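Local coordinates for tyrosine-protein kinase receptor torso (Bombyx mori, PDB 5AOQ) that binds prothoracicotropic hormone through the second of its extracellular fibronectin type III domains and, probably as a receptor tyrosine kinase, stimulates MAPK signalling and takes part in starting metamorphosis, at residues 20-24 / 49-53; 57-61 / 134-138; 79-84 / 122-126; 161-165 / 239-243. All coordinates share one frame; numbering follows the deposited sequence.

Interaction 1 of 4, residues 20-24 / 49-53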
loop_
_atom_site.group_PDB
_atom_site.type_symbol
_atom_site.label_atom_id
_atom_site.label_comp_id
_atom_site.label_asym_id
_atom_site.label_seq_id
_atom_site.Cartn_x
_atom_site.Cartn_y
_atom_site.Cartn_z
ATOM N N PRO A 20 0.271 -13.669 27.610
ATOM C CA PRO A 20 1.034 -14.563 26.732
ATOM C C PRO A 20 0.167 -15.229 25.673
ATOM O O PRO A 20 0.642 -15.490 24.566
ATOM C CB PRO A 20 1.604 -15.610 27.700
ATOM C CG PRO A 20 1.528 -14.982 29.049
ATOM C CD PRO A 20 0.322 -14.110 29.014
ATOM N N GLY A 21 -1.094 -15.481 26.009
ATOM C CA GLY A 21 -2.013 -16.133 25.095
ATOM C C GLY A 21 -2.238 -15.320 23.835
ATOM O O GLY A 21 -2.639 -15.860 22.801
ATOM N N LEU A 22 -1.976 -14.020 23.928
ATOM C CA LEU A 22 -2.111 -13.110 22.799
ATOM C C LEU A 22 -0.738 -12.679 22.291
ATOM O O LEU A 22 -0.498 -12.639 21.086
ATOM C CB LEU A 22 -2.934 -11.892 23.205
ATOM C CG LEU A 22 -4.338 -12.206 23.720
ATOM C CD1 LEU A 22 -4.945 -10.971 24.343
ATOM C CD2 LEU A 22 -5.224 -12.729 22.609
ATOM N N LEU A 23 0.155 -12.353 23.221
ATOM C CA LEU A 23 1.537 -12.014 22.887
ATOM C C LEU A 23 2.208 -13.133 22.099
ATOM O O LEU A 23 3.157 -12.895 21.351
ATOM C CB LEU A 23 2.339 -11.725 24.157
ATOM C CG LEU A 23 2.048 -10.402 24.861
ATOM C CD1 LEU A 23 2.696 -10.383 26.231
ATOM C CD2 LEU A 23 2.552 -9.238 24.023
ATOM N N LYS A 24 1.711 -14.350 22.285
ATOM C CA LYS A 24 2.166 -15.516 21.532
ATOM C C LYS A 24 2.208 -15.278 20.021
ATOM O O LYS A 24 2.975 -15.928 19.309
ATOM C CB LYS A 24 1.254 -16.707 21.854
ATOM C CG LYS A 24 0.959 -17.645 20.692
ATOM C CD LYS A 24 0.065 -18.787 21.144
ATOM C CE LYS A 24 -0.373 -19.655 19.979
ATOM N NZ LYS A 24 -1.312 -20.725 20.418
ATOM N N ASN A 49 9.746 -17.175 22.652
ATOM C CA ASN A 49 8.574 -17.772 23.280
ATOM C C ASN A 49 7.981 -16.821 24.314
ATOM O O ASN A 49 8.603 -16.539 25.338
ATOM C CB ASN A 49 8.951 -19.106 23.934
ATOM C CG ASN A 49 7.744 -19.970 24.246
ATOM O OD1 ASN A 49 6.675 -19.468 24.591
ATOM N ND2 ASN A 49 7.916 -21.283 24.137
ATOM N N PHE A 50 6.777 -16.327 24.042
ATOM C CA PHE A 50 6.116 -15.389 24.945
ATOM C C PHE A 50 5.429 -16.094 26.108
ATOM O O PHE A 50 5.135 -15.475 27.131
ATOM C CB PHE A 50 5.090 -14.549 24.184
ATOM C CG PHE A 50 5.696 -13.456 23.356
ATOM C CD1 PHE A 50 5.929 -12.208 23.905
ATOM C CD2 PHE A 50 6.029 -13.671 22.030
ATOM C CE1 PHE A 50 6.482 -11.196 23.150
ATOM C CE2 PHE A 50 6.584 -12.662 21.269
ATOM C CZ PHE A 50 6.811 -11.423 21.831
ATOM N N GLU A 51 5.175 -17.388 25.948
ATOM C CA GLU A 51 4.457 -18.157 26.956
ATOM C C GLU A 51 5.406 -18.716 28.015
ATOM O O GLU A 51 4.966 -19.165 29.072
ATOM C CB GLU A 51 3.665 -19.280 26.283
ATOM C CG GLU A 51 2.453 -18.767 25.511
ATOM C CD GLU A 51 1.706 -19.861 24.774
ATOM O OE1 GLU A 51 2.352 -20.623 24.025
ATOM O OE2 GLU A 51 0.471 -19.951 24.937
ATOM N N GLU A 52 6.706 -18.675 27.728
ATOM C CA GLU A 52 7.726 -19.134 28.668
ATOM C C GLU A 52 8.389 -17.969 29.396
ATOM O O GLU A 52 9.287 -18.173 30.215
ATOM C CB GLU A 52 8.794 -19.959 27.947
ATOM C CG GLU A 52 8.311 -21.310 27.449
ATOM C CD GLU A 52 9.432 -22.138 26.847
ATOM O OE1 GLU A 52 10.467 -21.552 26.466
ATOM O OE2 GLU A 52 9.276 -23.374 26.753
ATOM N N THR A 53 7.946 -16.751 29.103
ATOM C CA THR A 53 8.532 -15.556 29.701
ATOM C C THR A 53 7.787 -15.158 30.970
ATOM O O THR A 53 6.569 -15.313 31.057
ATOM C CB THR A 53 8.513 -14.374 28.712
ATOM O OG1 THR A 53 9.006 -14.806 27.437
ATOM C CG2 THR A 53 9.369 -13.225 29.225
#

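Interaction 2 of 4, residues 57-61 / 134-138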
loop_
_atom_site.group_PDB
_atom_site.type_symbol
_atom_site.label_atom_id
_atom_site.label_comp_id
_atom_site.label_asym_id
_atom_site.label_seq_id
_atom_site.Cartn_x
_atom_site.Cartn_y
_atom_site.Cartn_z
ATOM N N ASP A 57 10.352 -8.043 39.350
ATOM C CA ASP A 57 10.047 -6.931 40.241
ATOM C C ASP A 57 10.619 -5.639 39.677
ATOM O O ASP A 57 10.174 -4.547 40.026
ATOM C CB ASP A 57 10.619 -7.178 41.639
ATOM C CG ASP A 57 10.046 -8.416 42.296
ATOM O OD1 ASP A 57 8.879 -8.757 42.014
ATOM O OD2 ASP A 57 10.760 -9.041 43.105
ATOM N N VAL A 58 11.608 -5.781 38.800
ATOM C CA VAL A 58 12.315 -4.644 38.226
ATOM C C VAL A 58 11.363 -3.707 37.484
ATOM O O VAL A 58 10.756 -4.105 36.488
ATOM C CB VAL A 58 13.418 -5.109 37.250
ATOM C CG1 VAL A 58 14.174 -3.915 36.680
ATOM C CG2 VAL A 58 14.380 -6.065 37.940
ATOM N N PRO A 59 11.222 -2.460 37.967
ATOM C CA PRO A 59 10.444 -1.493 37.191
ATOM C C PRO A 59 11.174 -1.112 35.913
ATOM O O PRO A 59 12.405 -1.100 35.888
ATOM C CB PRO A 59 10.314 -0.290 38.133
ATOM C CG PRO A 59 10.662 -0.808 39.489
ATOM C CD PRO A 59 11.663 -1.889 39.250
ATOM N N SER A 60 10.421 -0.813 34.864
ATOM C CA SER A 60 11.013 -0.477 33.580
ATOM C C SER A 60 11.611 0.931 33.595
ATOM O O SER A 60 11.077 1.834 34.239
ATOM C CB SER A 60 9.966 -0.594 32.480
ATOM O OG SER A 60 10.583 -0.568 31.210
ATOM N N THR A 61 12.723 1.108 32.886
ATOM C CA THR A 61 13.405 2.399 32.832
ATOM C C THR A 61 12.826 3.289 31.734
ATOM O O THR A 61 13.281 4.416 31.534
ATOM C CB THR A 61 14.921 2.234 32.593
ATOM O OG1 THR A 61 15.147 1.618 31.318
ATOM C CG2 THR A 61 15.551 1.384 33.684
ATOM N N TRP A 134 9.281 -9.705 31.667
ATOM C CA TRP A 134 8.740 -8.375 31.410
ATOM C C TRP A 134 8.992 -7.416 32.569
ATOM O O TRP A 134 8.993 -7.819 33.732
ATOM C CB TRP A 134 7.235 -8.463 31.132
ATOM C CG TRP A 134 6.910 -9.149 29.842
ATOM C CD1 TRP A 134 6.557 -10.456 29.671
ATOM C CD2 TRP A 134 6.910 -8.560 28.537
ATOM N NE1 TRP A 134 6.338 -10.717 28.340
ATOM C CE2 TRP A 134 6.548 -9.570 27.623
ATOM C CE3 TRP A 134 7.177 -7.276 28.054
ATOM C CZ2 TRP A 134 6.452 -9.335 26.253
ATOM C CZ3 TRP A 134 7.087 -7.047 26.695
ATOM C CH2 TRP A 134 6.724 -8.069 25.810
ATOM N N MET A 135 9.203 -6.145 32.235
ATOM C CA MET A 135 9.401 -5.096 33.232
ATOM C C MET A 135 8.259 -4.092 33.166
ATOM O O MET A 135 7.919 -3.586 32.097
ATOM C CB MET A 135 10.743 -4.395 33.019
ATOM C CG MET A 135 11.935 -5.333 33.113
ATOM S SD MET A 135 13.518 -4.470 33.104
ATOM C CE MET A 135 14.647 -5.858 33.163
ATOM N N GLU A 136 7.673 -3.809 34.324
ATOM C CA GLU A 136 6.502 -2.950 34.413
ATOM C C GLU A 136 6.852 -1.501 34.097
ATOM O O GLU A 136 7.773 -0.932 34.684
ATOM C CB GLU A 136 5.886 -3.062 35.809
ATOM C CG GLU A 136 4.482 -2.498 35.931
ATOM C CD GLU A 136 3.833 -2.845 37.259
ATOM O OE1 GLU A 136 4.550 -3.314 38.167
ATOM O OE2 GLU A 136 2.606 -2.651 37.391
ATOM N N GLY A 137 6.103 -0.913 33.167
ATOM C CA GLY A 137 6.328 0.456 32.740
ATOM C C GLY A 137 5.251 1.387 33.258
ATOM O O GLY A 137 4.520 1.034 34.185
ATOM N N PRO A 138 5.142 2.586 32.662
ATOM C CA PRO A 138 4.133 3.560 33.086
ATOM C C PRO A 138 2.788 3.356 32.397
ATOM O O PRO A 138 2.668 2.500 31.521
ATOM C CB PRO A 138 4.756 4.902 32.691
ATOM C CG PRO A 138 5.787 4.582 31.627
ATOM C CD PRO A 138 5.940 3.089 31.532
#

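Interaction 3 of 4, residues 79-84 / 122-126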
loop_
_atom_site.group_PDB
_atom_site.type_symbol
_atom_site.label_atom_id
_atom_site.label_comp_id
_atom_site.label_asym_id
_atom_site.label_seq_id
_atom_site.Cartn_x
_atom_site.Cartn_y
_atom_site.Cartn_z
ATOM N N SER A 79 20.892 0.141 24.988
ATOM C CA SER A 79 21.179 -1.256 25.295
ATOM C C SER A 79 21.891 -1.951 24.144
ATOM O O SER A 79 21.611 -1.692 22.974
ATOM C CB SER A 79 19.886 -2.004 25.626
ATOM O OG SER A 79 20.142 -3.375 25.861
ATOM N N GLU A 80 22.818 -2.836 24.496
ATOM C CA GLU A 80 23.557 -3.620 23.516
ATOM C C GLU A 80 22.645 -4.614 22.804
ATOM O O GLU A 80 22.926 -5.034 21.682
ATOM C CB GLU A 80 24.714 -4.355 24.196
ATOM C CG GLU A 80 24.281 -5.301 25.306
ATOM C CD GLU A 80 25.452 -5.968 25.998
ATOM O OE1 GLU A 80 26.610 -5.666 25.637
ATOM O OE2 GLU A 80 25.218 -6.793 26.907
ATOM N N HIS A 81 21.552 -4.985 23.467
ATOM C CA HIS A 81 20.610 -5.959 22.922
ATOM C C HIS A 81 19.408 -5.273 22.284
ATOM O O HIS A 81 19.179 -4.081 22.491
ATOM C CB HIS A 81 20.123 -6.908 24.019
ATOM C CG HIS A 81 21.210 -7.416 24.914
ATOM N ND1 HIS A 81 22.133 -8.355 24.506
ATOM C CD2 HIS A 81 21.513 -7.125 26.201
ATOM C CE1 HIS A 81 22.963 -8.615 25.501
ATOM N NE2 HIS A 81 22.609 -7.881 26.541
ATOM N N TRP A 82 18.646 -6.035 21.507
ATOM C CA TRP A 82 17.370 -5.562 20.988
ATOM C C TRP A 82 16.422 -5.305 22.147
ATOM O O TRP A 82 16.583 -5.890 23.219
ATOM C CB TRP A 82 16.756 -6.583 20.031
ATOM C CG TRP A 82 17.172 -6.423 18.611
ATOM C CD1 TRP A 82 18.295 -6.924 18.024
ATOM C CD2 TRP A 82 16.460 -5.724 17.585
ATOM N NE1 TRP A 82 18.330 -6.575 16.696
ATOM C CE2 TRP A 82 17.215 -5.837 16.402
ATOM C CE3 TRP A 82 15.258 -5.009 17.554
ATOM C CZ2 TRP A 82 16.808 -5.262 15.201
ATOM C CZ3 TRP A 82 14.856 -4.439 16.360
ATOM C CH2 TRP A 82 15.629 -4.569 15.200
ATOM N N GLN A 83 15.441 -4.432 21.940
ATOM C CA GLN A 83 14.418 -4.206 22.956
ATOM C C GLN A 83 13.012 -4.301 22.376
ATOM O O GLN A 83 12.714 -3.697 21.346
ATOM C CB GLN A 83 14.617 -2.844 23.622
ATOM C CG GLN A 83 15.971 -2.673 24.292
ATOM C CD GLN A 83 16.083 -1.366 25.050
ATOM O OE1 GLN A 83 17.021 -0.594 24.849
ATOM N NE2 GLN A 83 15.127 -1.113 25.936
ATOM N N LEU A 84 12.157 -5.063 23.054
ATOM C CA LEU A 84 10.757 -5.215 22.668
ATOM C C LEU A 84 9.853 -4.471 23.637
ATOM O O LEU A 84 10.047 -4.529 24.852
ATOM C CB LEU A 84 10.369 -6.694 22.615
ATOM C CG LEU A 84 8.884 -7.006 22.402
ATOM C CD1 LEU A 84 8.380 -6.459 21.075
ATOM C CD2 LEU A 84 8.650 -8.504 22.482
ATOM N N SER A 122 8.268 -3.605 28.719
ATOM C CA SER A 122 9.516 -3.679 27.961
ATOM C C SER A 122 10.270 -4.989 28.190
ATOM O O SER A 122 10.117 -5.628 29.230
ATOM C CB SER A 122 10.424 -2.498 28.324
ATOM O OG SER A 122 10.850 -2.560 29.673
ATOM N N THR A 123 11.077 -5.377 27.205
ATOM C CA THR A 123 11.908 -6.577 27.300
ATOM C C THR A 123 13.199 -6.437 26.505
ATOM O O THR A 123 13.246 -5.721 25.507
ATOM C CB THR A 123 11.150 -7.822 26.790
ATOM O OG1 THR A 123 10.009 -8.063 27.618
ATOM C CG2 THR A 123 12.037 -9.060 26.794
ATOM N N TYR A 124 14.247 -7.115 26.969
ATOM C CA TYR A 124 15.493 -7.242 26.217
ATOM C C TYR A 124 15.552 -8.597 25.513
ATOM O O TYR A 124 15.320 -9.636 26.130
ATOM C CB TYR A 124 16.701 -7.068 27.138
ATOM C CG TYR A 124 16.766 -5.712 27.802
ATOM C CD1 TYR A 124 17.264 -4.614 27.117
ATOM C CD2 TYR A 124 16.332 -5.529 29.107
ATOM C CE1 TYR A 124 17.329 -3.371 27.711
ATOM C CE2 TYR A 124 16.394 -4.287 29.711
ATOM C CZ TYR A 124 16.893 -3.211 29.007
ATOM O OH TYR A 124 16.960 -1.968 29.595
ATOM N N LEU A 125 15.869 -8.576 24.222
ATOM C CA LEU A 125 15.911 -9.792 23.415
ATOM C C LEU A 125 17.307 -10.399 23.360
ATOM O O LEU A 125 18.307 -9.683 23.361
ATOM C CB LEU A 125 15.429 -9.497 21.994
ATOM C CG LEU A 125 13.918 -9.376 21.792
ATOM C CD1 LEU A 125 13.605 -8.716 20.460
ATOM C CD2 LEU A 125 13.275 -10.751 21.864
ATOM N N ASP A 126 17.365 -11.726 23.311
ATOM C CA ASP A 126 18.631 -12.436 23.177
ATOM C C ASP A 126 19.074 -12.429 21.719
ATOM O O ASP A 126 18.384 -11.887 20.855
ATOM C CB ASP A 126 18.497 -13.873 23.687
ATOM C CG ASP A 126 19.827 -14.491 24.069
ATOM O OD1 ASP A 126 20.880 -13.965 23.650
ATOM O OD2 ASP A 126 19.821 -15.514 24.787
#

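Interaction 4 of 4, residues 161-165 / 239-243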
loop_
_atom_site.group_PDB
_atom_site.type_symbol
_atom_site.label_atom_id
_atom_site.label_comp_id
_atom_site.label_asym_id
_atom_site.label_seq_id
_atom_site.Cartn_x
_atom_site.Cartn_y
_atom_site.Cartn_z
ATOM N N PHE A 161 13.631 30.130 8.259
ATOM C CA PHE A 161 14.248 29.232 7.293
ATOM C C PHE A 161 15.436 29.882 6.601
ATOM O O PHE A 161 15.476 31.100 6.425
ATOM C CB PHE A 161 13.207 28.800 6.263
ATOM C CG PHE A 161 12.283 29.907 5.848
ATOM C CD1 PHE A 161 12.622 30.759 4.815
ATOM C CD2 PHE A 161 11.080 30.104 6.506
ATOM C CE1 PHE A 161 11.776 31.783 4.436
ATOM C CE2 PHE A 161 10.234 31.129 6.134
ATOM C CZ PHE A 161 10.580 31.968 5.097
ATOM N N LYS A 162 16.401 29.055 6.209
ATOM C CA LYS A 162 17.579 29.524 5.490
ATOM C C LYS A 162 17.863 28.606 4.312
ATOM O O LYS A 162 17.555 27.414 4.359
ATOM C CB LYS A 162 18.794 29.589 6.415
ATOM C CG LYS A 162 18.694 30.648 7.500
ATOM C CD LYS A 162 19.925 30.637 8.393
ATOM C CE LYS A 162 19.891 31.773 9.403
ATOM N NZ LYS A 162 21.046 31.722 10.343
ATOM N N TYR A 163 18.449 29.168 3.259
ATOM C CA TYR A 163 18.754 28.409 2.054
ATOM C C TYR A 163 20.217 28.545 1.677
ATOM O O TYR A 163 20.861 29.549 1.982
ATOM C CB TYR A 163 17.874 28.879 0.899
ATOM C CG TYR A 163 16.411 28.915 1.257
ATOM C CD1 TYR A 163 15.615 27.788 1.121
ATOM C CD2 TYR A 163 15.828 30.075 1.746
ATOM C CE1 TYR A 163 14.279 27.816 1.454
ATOM C CE2 TYR A 163 14.494 30.112 2.081
ATOM C CZ TYR A 163 13.723 28.981 1.934
ATOM O OH TYR A 163 12.391 29.014 2.270
ATOM N N ILE A 164 20.731 27.519 1.010
ATOM C CA ILE A 164 22.093 27.537 0.505
ATOM C C ILE A 164 22.114 26.912 -0.882
ATOM O O ILE A 164 21.667 25.777 -1.078
ATOM C CB ILE A 164 23.058 26.785 1.447
ATOM C CG1 ILE A 164 23.066 27.455 2.825
ATOM C CG2 ILE A 164 24.466 26.750 0.854
ATOM C CD1 ILE A 164 23.920 26.759 3.864
ATOM N N ILE A 165 22.620 27.676 -1.843
ATOM C CA ILE A 165 22.786 27.193 -3.204
ATOM C C ILE A 165 24.149 26.529 -3.347
ATOM O O ILE A 165 25.132 26.978 -2.757
ATOM C CB ILE A 165 22.638 28.333 -4.238
ATOM C CG1 ILE A 165 22.692 27.766 -5.656
ATOM C CG2 ILE A 165 23.715 29.402 -4.036
ATOM C CD1 ILE A 165 22.297 28.757 -6.736
ATOM N N TYR A 239 5.770 29.337 1.816
ATOM C CA TYR A 239 7.025 30.062 1.657
ATOM C C TYR A 239 7.566 29.890 0.244
ATOM O O TYR A 239 7.373 28.849 -0.377
ATOM C CB TYR A 239 8.051 29.581 2.685
ATOM C CG TYR A 239 8.542 28.171 2.446
ATOM C CD1 TYR A 239 7.851 27.081 2.956
ATOM C CD2 TYR A 239 9.693 27.928 1.712
ATOM C CE1 TYR A 239 8.291 25.792 2.741
ATOM C CE2 TYR A 239 10.144 26.643 1.493
ATOM C CZ TYR A 239 9.437 25.578 2.008
ATOM O OH TYR A 239 9.881 24.294 1.794
ATOM N N LYS A 240 8.253 30.916 -0.250
ATOM C CA LYS A 240 8.797 30.906 -1.603
ATOM C C LYS A 240 10.321 30.873 -1.558
ATOM O O LYS A 240 10.941 31.605 -0.787
ATOM C CB LYS A 240 8.307 32.130 -2.380
ATOM C CG LYS A 240 8.645 32.118 -3.863
ATOM C CD LYS A 240 8.127 33.372 -4.552
ATOM C CE LYS A 240 8.404 33.353 -6.047
ATOM N NZ LYS A 240 7.704 32.234 -6.734
ATOM N N THR A 241 10.923 30.026 -2.386
ATOM C CA THR A 241 12.377 29.937 -2.454
ATOM C C THR A 241 12.950 31.186 -3.118
ATOM O O THR A 241 12.379 31.695 -4.082
ATOM C CB THR A 241 12.837 28.689 -3.230
ATOM O OG1 THR A 241 12.286 28.707 -4.551
ATOM C CG2 THR A 241 12.396 27.419 -2.514
ATOM N N PRO A 242 14.084 31.688 -2.601
ATOM C CA PRO A 242 14.616 32.976 -3.062
ATOM C C PRO A 242 15.051 32.965 -4.524
ATOM O O PRO A 242 15.221 31.901 -5.119
ATOM C CB PRO A 242 15.821 33.203 -2.144
ATOM C CG PRO A 242 16.246 31.840 -1.739
ATOM C CD PRO A 242 14.982 31.041 -1.629
ATOM N N SER A 243 15.223 34.157 -5.088
ATOM C CA SER A 243 15.712 34.306 -6.452
ATOM C C SER A 243 17.234 34.215 -6.475
ATOM O O SER A 243 17.867 34.057 -5.432
ATOM C CB SER A 243 15.251 35.638 -7.043
ATOM O OG SER A 243 13.843 35.776 -6.958
#

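Interaction 1 of 4, residues 20-24 / 49-53
One face of the Phe50 ring lies against the carbonyl oxygen of Leu23, which sits 3.0 Å above the ring plane and is displaced toward the rim. Leu23 CB packs on the same ring, 3.6 Å from Phe50 CD1, while the backbone N of Lys24 approaches obliquely, 3.9 Å from Phe50 CB. The ring owes this position to a CG anti to its own carbonyl carbon (chi1 -77°), and it is hemmed in further by Trp134, Leu84, Leu131 and Val30, an apolar lining that suits a large flat hydrocarbon. No hydrogen bond crosses between the segments. Leu23 belongs to the short helix 20-23, and its side chain touches Ile86 and Met88 of strand 83-88 and Trp134 of strand 134-140, joining the helix to the sheet of the first FN3 domain. Facing it, the loop 49-53 is held in shape by an Asx turn: Asn49 OD1 accepts from Glu51 N at 2.9 Å. Thr53 OG1 adds a bond of 2.8 Å to Asn49 O, arriving in the carbonyl plane. Toward the surface, Pro20 CB rests 3.6 Å from Phe50 O, and a rigid proline suits this first position of the helix, where no helical N-H bond is expected of it. Beside it the extended chain of Glu51 runs across that of Lys24, with Lys24 CD 4.0 Å from Glu51 OE2. The charged ends stay 4.9 Å apart (Lys24 NZ to Glu51 OE2), at most a weak attraction; no salt bridge forms. Lys24 also packs on Glu27 of the second subunit.

Interaction 2 of 4, residues 57-61 / 134-138
Val58 turns CG1 anti to its backbone N (chi1 -179°), and Met135 sets CG anti to its carbonyl carbon before running on fully extended; together these torsions bring the two side chains alongside each other, running in the same direction. The branch CG1 of Val58 therefore meets the thioether, 3.7 Å from Met135 SD, with the terminal CE of Met135 4.0 Å from the same methyl. A long flexible methionine can follow the blunt flank of a beta-branched valine in this way, covering apolar surface at an otherwise exposed border. Closer to the backbone, Met135 CB lies 3.5 Å from Val58 O and 3.9 Å from Ser60 CB. The polar link is a single backbone bond, Ser60 N to Glu136 O, 2.7 Å long and nearly straight at the hydrogen (165°), although the donor stands above the carbonyl plane by 35°. Pro59, lacking an N-H, can donate no backbone bond here. Ser60 is small enough to lie against the chain, its CB 3.8 Å from Gly137 CA, where the glycine presents no side chain. The hydroxyl of Ser60 is engaged with Ser122 OG on strand 118-124, and the carboxylate of Glu136 forms a salt bridge with Arg15 and accepts from Gln119. The chemistry is thus that of a sheet border: one main-chain bond between the segments ties Ser60 to Glu136 of the outermost strand 134-140, Trp134 adds backbone bonds to Gly54 and Ser56 just upstream, and a modest sulfur-to-methyl contact shields part of the methionine at the surface.

Interaction 3 of 4, residues 79-84 / 122-126
Strands 83-88 and 118-124 run antiparallel, with Leu84 and Thr123 as a hydrogen-bonded pair (Leu84 N to Thr123 O 2.8 Å, Thr123 N to Leu84 O 2.7 Å), Gln83 and Tyr124 as the non-hydrogen-bonded pair beside it, and a further bond from Leu125 N to Trp82 O of 3.0 Å. Gln83 and Tyr124 share one face of the sheet and run alongside each other; the aliphatic part of Gln83 meets the phenol ring obliquely, at CD1 and CE1, with Gln83 CG 3.7 Å from Tyr124 CD1. Both have CG anti to the carbonyl carbon (chi1 -59° and -61°), which sends them the same way. Ser79 OG reaches Tyr124 CE1 at 3.4 Å, while also accepting from His81 N in an ST turn that bends the chain ahead of the strand. Small and hydroxylated, serine suits both tasks. Beyond the regular pairs, Trp82 CB meets Leu125 CB at 3.8 Å, and His81 CB lies 3.4 Å from Leu125 O near the solvent-exposed end of the contact. Leu84 occupies the other face with Thr123. On that face Leu84 packs on Phe98 and Leu100 of strand 98-101 and on Trp134 of strand 134-140, while Leu125 and Trp82 reach Leu34 of helix 27-38, which thus covers this end of the two central strands.

Interaction 4 of 4, residues 161-165 / 239-243
Tyr163 carries this contact, its ring laid across Pro242 and its hydroxyl reaching Tyr239. With CG anti to the carbonyl carbon, the ring projects from its strand and takes Pro242 CD over one face, a CH-pi contact 3.9 Å from the ring centroid and 20° off the normal. Within this pair the nearest atoms are Tyr163 CD2 and Pro242 CD at 3.6 Å; the rigid, compact pyrrolidine presents CD and CG to the ring, and its CD hydrogens, polarised by the adjacent nitrogen, suit the pi cloud. Tyr239 CD2 approaches at the edge of Tyr163. Strands 159-167 and 233-240 belong to different sheets of the second FN3 domain, so side chains rather than backbone bonds bridge them, as in a beta-sandwich; the loop that follows strand 233-240 carries the Pro242 and Thr241 contacts. Tyr239 holds CG between its backbone N and carbonyl carbon (chi1 69°), the more hindered choice, and its hydroxyl is bonded to Asn193 OD1. Its CB lies over a face of Phe161, 4.2 Å from Phe161 CZ, and the two rings meet obliquely, planes 35° apart and centroids 5.8 Å apart. Phe161 and Tyr239 both also touch Phe177, while Thr241 adds CG2 4.4 Å from Tyr163 CE1 and directs OG1 to Asp222 N and Val219 O.

Overall arrangement
Interactions 1, 2 and 3 gather in the first FN3 domain, their centres 13 to 17 Å apart, whereas interaction 4 stands alone in the second domain, its centre more than 40 Å from each of theirs. Interactions 1, 3 and 4 are partly buried, while interaction 2 is a surface contact. Interaction 3 joins two central strands through backbone bonds; interaction 2 adds a segment at the border of the same sheet with one such bond. Interaction 1, without a hydrogen bond between its segments, touches both of them through apolar packing. Interaction 4 likewise relies on aromatic packing, but between a strand of one sheet and the end of a strand of another with its following loop, rather than helix and loop.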